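Long-range contacts in Mll8374 protein (Mesorhizobium loti, PDB 3B5E), which is probably a carboxylesterase of the alpha/beta-hydrolase fold, expected to hydrolyse carboxylic esters with a serine nucleophile: residues 83-89 and 145-150; 92-96 and 127-132. One frame throughout, in Å; residues are numbered along the deposited sequence. Where two conformers were deposited one is given.

Interaction 1: 83-89 and 145-150. With EDO (1,2-ethanediol), chain N.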
ATOM      1  N   PHE A  83     -10.823  10.081   9.324  1.00 21.21           N
ATOM      2  CA  PHE A  83      -9.873   9.267  10.056  1.00 21.57           C
ATOM      3  C   PHE A  83      -9.169  10.081  11.109  1.00 20.22           C
ATOM      4  O   PHE A  83      -9.016  11.307  10.971  1.00 22.32           O
ATOM      5  CB  PHE A  83      -8.906   8.610   9.079  1.00 21.31           C
ATOM      6  CG  PHE A  83      -9.614   7.834   8.024  1.00 20.64           C
ATOM      7  CD1 PHE A  83     -10.089   6.569   8.307  1.00 22.87           C
ATOM      8  CD2 PHE A  83      -9.891   8.399   6.795  1.00 22.96           C
ATOM      9  CE1 PHE A  83     -10.797   5.860   7.376  1.00 24.40           C
ATOM     10  CE2 PHE A  83     -10.623   7.707   5.861  1.00 22.41           C
ATOM     11  CZ  PHE A  83     -11.054   6.416   6.140  1.00 25.41           C
ATOM     12  N   GLU A  84      -8.748   9.408  12.177  0.50 21.11           N
ATOM     13  CA  GLU A  84      -8.077  10.069  13.292  0.50 20.86           C
ATOM     14  C   GLU A  84      -6.666  10.445  12.855  0.50 19.06           C
ATOM     15  O   GLU A  84      -5.850   9.581  12.564  0.50 18.63           O
ATOM     16  CB  GLU A  84      -8.050   9.177  14.537  0.50 20.84           C
ATOM     17  CG  GLU A  84      -9.435   8.866  15.058  0.50 22.34           C
ATOM     18  CD  GLU A  84      -9.447   8.081  16.353  0.50 24.06           C
ATOM     19  OE1 GLU A  84      -8.358   7.768  16.872  0.50 26.54           O
ATOM     20  OE2 GLU A  84     -10.556   7.769  16.847  0.50 31.69           O
ATOM     21  N   GLN A  85      -6.391  11.744  12.828  1.00 17.12           N
ATOM     22  CA  GLN A  85      -5.178  12.240  12.232  1.00 18.77           C
ATOM     23  C   GLN A  85      -3.965  11.848  13.069  1.00 18.35           C
ATOM     24  O   GLN A  85      -2.959  11.434  12.511  1.00 19.67           O
ATOM     25  CB  GLN A  85      -5.283  13.741  12.013  1.00 17.33           C
ATOM     26  CG  GLN A  85      -6.407  14.142  11.109  1.00 18.63           C
ATOM     27  CD  GLN A  85      -6.203  13.695   9.691  1.00 21.95           C
ATOM     28  OE1 GLN A  85      -5.242  14.098   9.054  1.00 20.10           O
ATOM     29  NE2 GLN A  85      -7.104  12.889   9.184  1.00 19.18           N
ATOM     30  N   LYS A  86      -4.104  11.902  14.395  1.00 19.77           N
ATOM     31  CA  LYS A  86      -3.056  11.454  15.318  1.00 21.85           C
ATOM     32  C   LYS A  86      -2.693   9.961  15.105  1.00 20.50           C
ATOM     33  O   LYS A  86      -1.527   9.567  15.190  1.00 19.74           O
ATOM     34  CB  LYS A  86      -3.497  11.751  16.765  1.00 21.94           C
ATOM     35  CG  LYS A  86      -2.481  11.465  17.821  1.00 29.65           C
ATOM     36  N   SER A  87      -3.701   9.153  14.794  1.00 19.14           N
ATOM     37  CA  SER A  87      -3.520   7.757  14.456  1.00 18.99           C
ATOM     38  C   SER A  87      -2.776   7.530  13.139  1.00 20.24           C
ATOM     39  O   SER A  87      -1.861   6.706  13.074  1.00 18.42           O
ATOM     40  CB  SER A  87      -4.859   7.049  14.456  1.00 19.28           C
ATOM     41  OG  SER A  87      -4.673   5.659  14.287  1.00 15.99           O
ATOM     42  N   ILE A  88      -3.133   8.282  12.105  1.00 19.93           N
ATOM     43  CA  ILE A  88      -2.424   8.189  10.826  1.00 19.28           C
ATOM     44  C   ILE A  88      -0.953   8.527  11.051  1.00 19.71           C
ATOM     45  O   ILE A  88      -0.069   7.835  10.592  1.00 16.72           O
ATOM     46  CB  ILE A  88      -3.010   9.132   9.732  1.00 18.33           C
ATOM     47  CG1 ILE A  88      -4.472   8.765   9.401  1.00 18.53           C
ATOM     48  CG2 ILE A  88      -2.152   9.087   8.419  1.00 19.72           C
ATOM     49  CD1 ILE A  88      -5.228   9.744   8.485  1.00 19.54           C
ATOM     50  N   LEU A  89      -0.707   9.597  11.777  1.00 19.21           N
ATOM     51  CA  LEU A  89       0.670  10.034  12.006  1.00 21.94           C
ATOM     52  C   LEU A  89       1.493   8.968  12.768  1.00 20.27           C
ATOM     53  O   LEU A  89       2.629   8.668  12.374  1.00 19.68           O
ATOM     54  CB  LEU A  89       0.690  11.379  12.712  1.00 23.15           C
ATOM     55  CG  LEU A  89       0.690  12.658  11.849  1.00 26.16           C
ATOM     56  CD1 LEU A  89      -0.299  12.626  10.687  1.00 30.09           C
ATOM     57  CD2 LEU A  89       0.407  13.847  12.728  1.00 29.45           C
HETATM   58  N   MSE A 145      -8.195   6.953  -1.292  1.00 20.54           N
HETATM   59  CA  MSE A 145      -8.788   8.271  -1.138  1.00 20.40           C
HETATM   60  C   MSE A 145      -7.837   9.126  -0.319  1.00 21.05           C
HETATM   61  O   MSE A 145      -6.976   8.590   0.350  1.00 21.83           O
HETATM   62  CB  MSE A 145     -10.173   8.186  -0.463  1.00 21.15           C
HETATM   63  CG  MSE A 145     -10.159   7.788   1.003  1.00 20.76           C
HETATM   64 SE   MSE A 145     -11.924   7.898   1.771  0.75 17.84          SE
HETATM   65  CE  MSE A 145     -12.189   9.835   1.727  1.00 19.54           C
ATOM     66  N   PRO A 146      -7.970  10.472  -0.391  1.00 22.08           N
ATOM     67  CA  PRO A 146      -7.231  11.317   0.542  1.00 22.19           C
ATOM     68  C   PRO A 146      -7.746  11.125   1.966  1.00 20.48           C
ATOM     69  O   PRO A 146      -8.953  10.987   2.179  1.00 17.94           O
ATOM     70  CB  PRO A 146      -7.525  12.759   0.049  1.00 22.19           C
ATOM     71  CG  PRO A 146      -8.073  12.590  -1.368  1.00 22.45           C
ATOM     72  CD  PRO A 146      -8.794  11.269  -1.320  1.00 20.16           C
ATOM     73  N   VAL A 147      -6.810  11.070   2.908  1.00 19.42           N
ATOM     74  CA  VAL A 147      -7.107  10.829   4.336  1.00 17.82           C
ATOM     75  C   VAL A 147      -6.468  11.835   5.297  1.00 18.59           C
ATOM     76  O   VAL A 147      -6.872  11.914   6.454  1.00 19.29           O
ATOM     77  CB  VAL A 147      -6.712   9.392   4.782  1.00 19.92           C
ATOM     78  CG1 VAL A 147      -7.469   8.346   3.953  1.00 17.37           C
ATOM     79  CG2 VAL A 147      -5.178   9.119   4.686  1.00 14.08           C
ATOM     80  N   LEU A 148      -5.462  12.580   4.831  1.00 20.42           N
ATOM     81  CA  LEU A 148      -4.724  13.514   5.655  1.00 22.03           C
ATOM     82  C   LEU A 148      -5.367  14.867   5.539  1.00 23.17           C
ATOM     83  O   LEU A 148      -5.601  15.340   4.451  1.00 23.24           O
ATOM     84  CB  LEU A 148      -3.268  13.653   5.210  1.00 22.38           C
ATOM     85  CG  LEU A 148      -2.225  12.707   5.766  1.00 27.44           C
ATOM     86  CD1 LEU A 148      -0.846  13.129   5.197  1.00 28.36           C
ATOM     87  CD2 LEU A 148      -2.270  12.743   7.303  1.00 19.73           C
ATOM     88  N   ASP A 149      -5.645  15.500   6.660  1.00 23.92           N
ATOM     89  CA  ASP A 149      -6.212  16.838   6.630  1.00 24.26           C
ATOM     90  C   ASP A 149      -5.170  17.904   6.303  1.00 26.62           C
ATOM     91  O   ASP A 149      -5.482  18.867   5.615  1.00 29.91           O
ATOM     92  CB  ASP A 149      -6.844  17.202   7.977  1.00 25.97           C
ATOM     93  CG  ASP A 149      -8.110  16.399   8.285  1.00 27.11           C
ATOM     94  OD1 ASP A 149      -8.658  15.732   7.363  1.00 33.23           O
ATOM     95  OD2 ASP A 149      -8.522  16.445   9.481  1.00 34.99           O
ATOM     96  N   HIS A 150      -3.971  17.768   6.840  1.00 28.29           N
ATOM     97  CA  HIS A 150      -2.902  18.707   6.559  1.00 30.38           C
ATOM     98  C   HIS A 150      -1.739  17.905   5.971  1.00 29.59           C
ATOM     99  O   HIS A 150      -1.310  16.884   6.530  1.00 32.26           O
ATOM    100  CB  HIS A 150      -2.516  19.505   7.812  1.00 33.03           C
ATOM    101  CG  HIS A 150      -3.681  20.210   8.450  1.00 43.59           C
ATOM    102  ND1 HIS A 150      -4.494  21.088   7.758  1.00 51.57           N
ATOM    103  CD2 HIS A 150      -4.189  20.142   9.706  1.00 48.28           C
ATOM    104  CE1 HIS A 150      -5.441  21.539   8.562  1.00 51.14           C
ATOM    105  NE2 HIS A 150      -5.280  20.980   9.750  1.00 51.24           N
TER
HETATM  106  C1  EDO N 234      -7.459  13.738  15.981  1.00 45.48           C
HETATM  107  O1  EDO N 234      -6.125  13.296  15.794  1.00 37.52           O
HETATM  108  C2  EDO N 234      -7.900  14.449  14.715  1.00 43.66           C
HETATM  109  O2  EDO N 234      -8.528  13.485  13.886  1.00 34.48           O
HETATM  110  O   HOH W   1      -9.587  11.758   7.237  1.00 27.93           O
HETATM  111  O   HOH W   2      -3.410  16.105   9.208  1.00 30.02           O
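The start of helix 85-106 meets the loop that follows strand 138-142 through the side-chain amide of Gln85, which pairs with the backbone on either side of Leu148. Gln85 NE2 donates to Val147 O at 2.9 Å, in the carbonyl plane and in its own amide plane, and the bond is nearly straight (178°). Gln85 OE1 accepts Asp149 N at 2.8 Å from above the carbonyl plane. With CG beside the backbone N and the chain bent at CB-CG (chi2 -67°), the amide folds back far enough for NE2 to reach Phe83 O as well, at 3.1 Å. Three protein bonds and water 2, which links OE1 to His150 N, therefore fix its rotation. The Asp149 carboxylate stacks on this amide, the two planes 5° apart. In an alpha/beta-hydrolase fold, which the order of the central parallel strands supports, such loops at the C-terminal ends of strands border the catalytic face; here Met145 lies near the probable triad of Ser119, Asp169 and His199. Beside the polar pairing, Val147 CG1 packs obliquely against the Phe83 ring, 3.7 Å from CD2, while the selenium of Met145, a selenomethionine, sits at the ring edge. Ile88 reaches the loop with two branches: CD1 lies 3.9 Å from Val147 CG2, and CG2 meets Leu148 CD2. Water 1 joins Phe83 N to Val147 O. After the N-cap residue Glu84, a 1,2-ethanediol, probably from the crystallisation liquor, takes hydrogen bonds from the backbone N atoms of Gln85 and Lys86.

Interaction 2: 92-96 and 127-132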
ATOM      1  N   THR A  92       1.839   5.588  10.637  0.50 17.24           N
ATOM      2  CA  THR A  92       2.694   5.820   9.490  0.50 17.77           C
ATOM      3  C   THR A  92       4.172   5.930   9.945  0.50 17.52           C
ATOM      4  O   THR A  92       5.067   5.386   9.291  0.50 17.50           O
ATOM      5  CB  THR A  92       2.207   7.041   8.657  0.50 18.26           C
ATOM      6  OG1 THR A  92       0.812   6.893   8.334  0.50 18.55           O
ATOM      7  CG2 THR A  92       2.992   7.193   7.378  0.50 12.20           C
ATOM      8  N   ALA A  93       4.419   6.598  11.077  1.00 18.10           N
ATOM      9  CA  ALA A  93       5.764   6.696  11.668  1.00 18.68           C
ATOM     10  C   ALA A  93       6.282   5.318  12.062  1.00 17.57           C
ATOM     11  O   ALA A  93       7.446   4.966  11.794  1.00 18.45           O
ATOM     12  CB  ALA A  93       5.759   7.631  12.883  1.00 16.68           C
ATOM     13  N   ALA A  94       5.428   4.544  12.726  1.00 18.47           N
ATOM     14  CA  ALA A  94       5.769   3.186  13.110  1.00 19.65           C
ATOM     15  C   ALA A  94       6.081   2.344  11.882  1.00 18.66           C
ATOM     16  O   ALA A  94       7.083   1.616  11.866  1.00 21.19           O
ATOM     17  CB  ALA A  94       4.662   2.565  13.946  1.00 19.29           C
ATOM     18  N   PHE A  95       5.258   2.454  10.842  1.00 18.85           N
ATOM     19  CA  PHE A  95       5.472   1.647   9.635  1.00 20.36           C
ATOM     20  C   PHE A  95       6.763   1.993   8.865  1.00 19.95           C
ATOM     21  O   PHE A  95       7.434   1.085   8.329  1.00 19.18           O
ATOM     22  CB  PHE A  95       4.261   1.704   8.727  1.00 20.21           C
ATOM     23  CG  PHE A  95       4.271   0.646   7.662  1.00 20.67           C
ATOM     24  CD1 PHE A  95       3.865  -0.655   7.953  1.00 20.90           C
ATOM     25  CD2 PHE A  95       4.737   0.943   6.386  1.00 20.99           C
ATOM     26  CE1 PHE A  95       3.883  -1.643   6.974  1.00 22.74           C
ATOM     27  CE2 PHE A  95       4.759  -0.030   5.397  1.00 17.69           C
ATOM     28  CZ  PHE A  95       4.346  -1.334   5.698  1.00 20.98           C
ATOM     29  N   ALA A  96       7.084   3.285   8.826  1.00 18.26           N
ATOM     30  CA  ALA A  96       8.307   3.796   8.226  1.00 20.68           C
ATOM     31  C   ALA A  96       9.522   3.117   8.879  1.00 21.17           C
ATOM     32  O   ALA A  96      10.377   2.537   8.183  1.00 21.63           O
ATOM     33  CB  ALA A  96       8.375   5.329   8.368  1.00 19.43           C
ATOM     34  N   SER A 127      -0.090   8.091   2.732  1.00 19.56           N
ATOM     35  CA  SER A 127       0.327   8.872   3.911  1.00 19.86           C
ATOM     36  C   SER A 127       1.822   8.742   4.212  1.00 20.51           C
ATOM     37  O   SER A 127       2.465   9.707   4.603  1.00 21.44           O
ATOM     38  CB  SER A 127      -0.478   8.422   5.138  1.00 21.20           C
ATOM     39  OG  SER A 127      -1.819   8.759   4.933  1.00 18.82           O
ATOM     40  N   LEU A 128       2.336   7.521   4.042  1.00 23.22           N
ATOM     41  CA  LEU A 128       3.743   7.239   4.225  1.00 21.88           C
ATOM     42  C   LEU A 128       4.567   8.086   3.267  1.00 22.38           C
ATOM     43  O   LEU A 128       5.566   8.685   3.671  1.00 22.49           O
ATOM     44  CB  LEU A 128       4.013   5.743   4.046  1.00 22.86           C
ATOM     45  CG  LEU A 128       5.451   5.229   4.196  1.00 23.32           C
ATOM     46  CD1 LEU A 128       6.019   5.458   5.619  1.00 23.49           C
ATOM     47  CD2 LEU A 128       5.502   3.762   3.762  1.00 20.66           C
HETATM   48  N   MSE A 129       4.168   8.119   1.994  1.00 22.89           N
HETATM   49  CA  MSE A 129       4.860   8.953   0.995  1.00 24.19           C
HETATM   50  C   MSE A 129       4.918  10.433   1.391  1.00 21.87           C
HETATM   51  O   MSE A 129       5.940  11.081   1.214  1.00 21.79           O
HETATM   52  CB  MSE A 129       4.190   8.851  -0.390  1.00 22.18           C
HETATM   53  CG  MSE A 129       4.313   7.489  -1.046  1.00 28.78           C
HETATM   54 SE   MSE A 129       3.108   7.366  -2.626  0.75 36.16          SE
HETATM   55  CE  MSE A 129       3.551   9.018  -3.338  1.00 23.27           C
ATOM     56  N   LEU A 130       3.816  10.954   1.927  1.00 20.13           N
ATOM     57  CA  LEU A 130       3.708  12.380   2.213  1.00 21.22           C
ATOM     58  C   LEU A 130       4.349  12.763   3.526  1.00 23.32           C
ATOM     59  O   LEU A 130       4.881  13.857   3.656  1.00 22.90           O
ATOM     60  CB  LEU A 130       2.245  12.796   2.174  1.00 21.38           C
ATOM     61  CG  LEU A 130       1.662  12.807   0.752  1.00 19.72           C
ATOM     62  CD1 LEU A 130       0.155  12.715   0.832  1.00 17.13           C
ATOM     63  CD2 LEU A 130       2.135  14.042  -0.032  1.00 20.76           C
ATOM     64  N   LEU A 131       4.344  11.847   4.482  1.00 22.46           N
ATOM     65  CA  LEU A 131       4.847  12.128   5.813  1.00 21.69           C
ATOM     66  C   LEU A 131       6.301  11.661   6.041  1.00 20.67           C
ATOM     67  O   LEU A 131       6.976  12.210   6.907  1.00 22.46           O
ATOM     68  CB  LEU A 131       3.924  11.502   6.853  1.00 18.30           C
ATOM     69  CG  LEU A 131       2.489  12.039   6.963  1.00 20.83           C
ATOM     70  CD1 LEU A 131       1.643  11.147   7.850  1.00 16.06           C
ATOM     71  CD2 LEU A 131       2.426  13.496   7.506  1.00 22.91           C
ATOM     72  N   HIS A 132       6.769  10.655   5.293  1.00 22.73           N
ATOM     73  CA  HIS A 132       8.075  10.052   5.504  1.00 21.48           C
ATOM     74  C   HIS A 132       8.746   9.829   4.187  1.00 23.88           C
ATOM     75  O   HIS A 132       8.846   8.706   3.736  1.00 22.65           O
ATOM     76  CB  HIS A 132       7.943   8.753   6.266  1.00 20.88           C
ATOM     77  CG  HIS A 132       7.381   8.957   7.629  1.00 23.21           C
ATOM     78  ND1 HIS A 132       8.154   9.359   8.689  1.00 24.48           N
ATOM     79  CD2 HIS A 132       6.105   8.927   8.084  1.00 25.17           C
ATOM     80  CE1 HIS A 132       7.389   9.504   9.758  1.00 26.58           C
ATOM     81  NE2 HIS A 132       6.138   9.279   9.411  1.00 21.99           N
TER
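This is a buried, almost wholly apolar helix-helix contact between helix 85-106 and the C-terminal end of helix 120-131; the segments 92-96 and 127-131 cross at -86°, their axes 9.8 Å apart at closest. In the conformer of Thr92 described here, CG2 lies anti to the backbone N and is directed at the backbone of Leu128, against its CA. In this conformer OG1 is hydrogen-bonded to Ile88 O, one turn earlier in its own helix. Leu128 spreads its two methyls between the next residues: Leu128 CD1 touches Ala96 CB at 3.6 Å, and Leu128 CD2 meets the edge of the Phe95 ring, near its plane, 3.9 Å from Phe95 CD2. His132, the first residue to leave helical geometry, adds its ring to the contact. Its CG stands beside the backbone N (chi1 -63°), which turns the ring toward helix 85-106 and brings one face under Ala96 CB, a CH-pi contact 4.1 Å from the centroid. Thr92 CG2 comes to the ring edge at CD2, whereas His132 NE2 approaches Ala93 CA obliquely at 3.5 Å. With an alanine here instead of His132, the Ala96 methyl would probably lose the ring face it packs on, and Ala93 its neighbour at NE2. Helix 120-131 leads away from the probable nucleophile elbow at Ser119; the contact ties its C-terminal end to helix 85-106. With no hydrogen bond across these segments, the contact depends on the fit of methyls and rings against each other and against the backbone.

Overall arrangement
Interactions 1 and 2 have their centres about 11 Å apart, on the same side of the chain's centre, and both use helix 85-106: its first turns in interaction 1, the next ones in interaction 2. Along the chain, both segments of interaction 2 fall between those of interaction 1. The two contacts touch directly, since Val147 CG2 and Ile88 CG2 pack against Ser127 OG, and Leu89 CD1 against Leu131 CD1. Together they tie helix 85-106 to parts of the fold on both sides of strand 138-142 in sequence, helix 120-131 before it and the 145-150 loop after it; interaction 1 lies nearer the probable catalytic triad, through Met145.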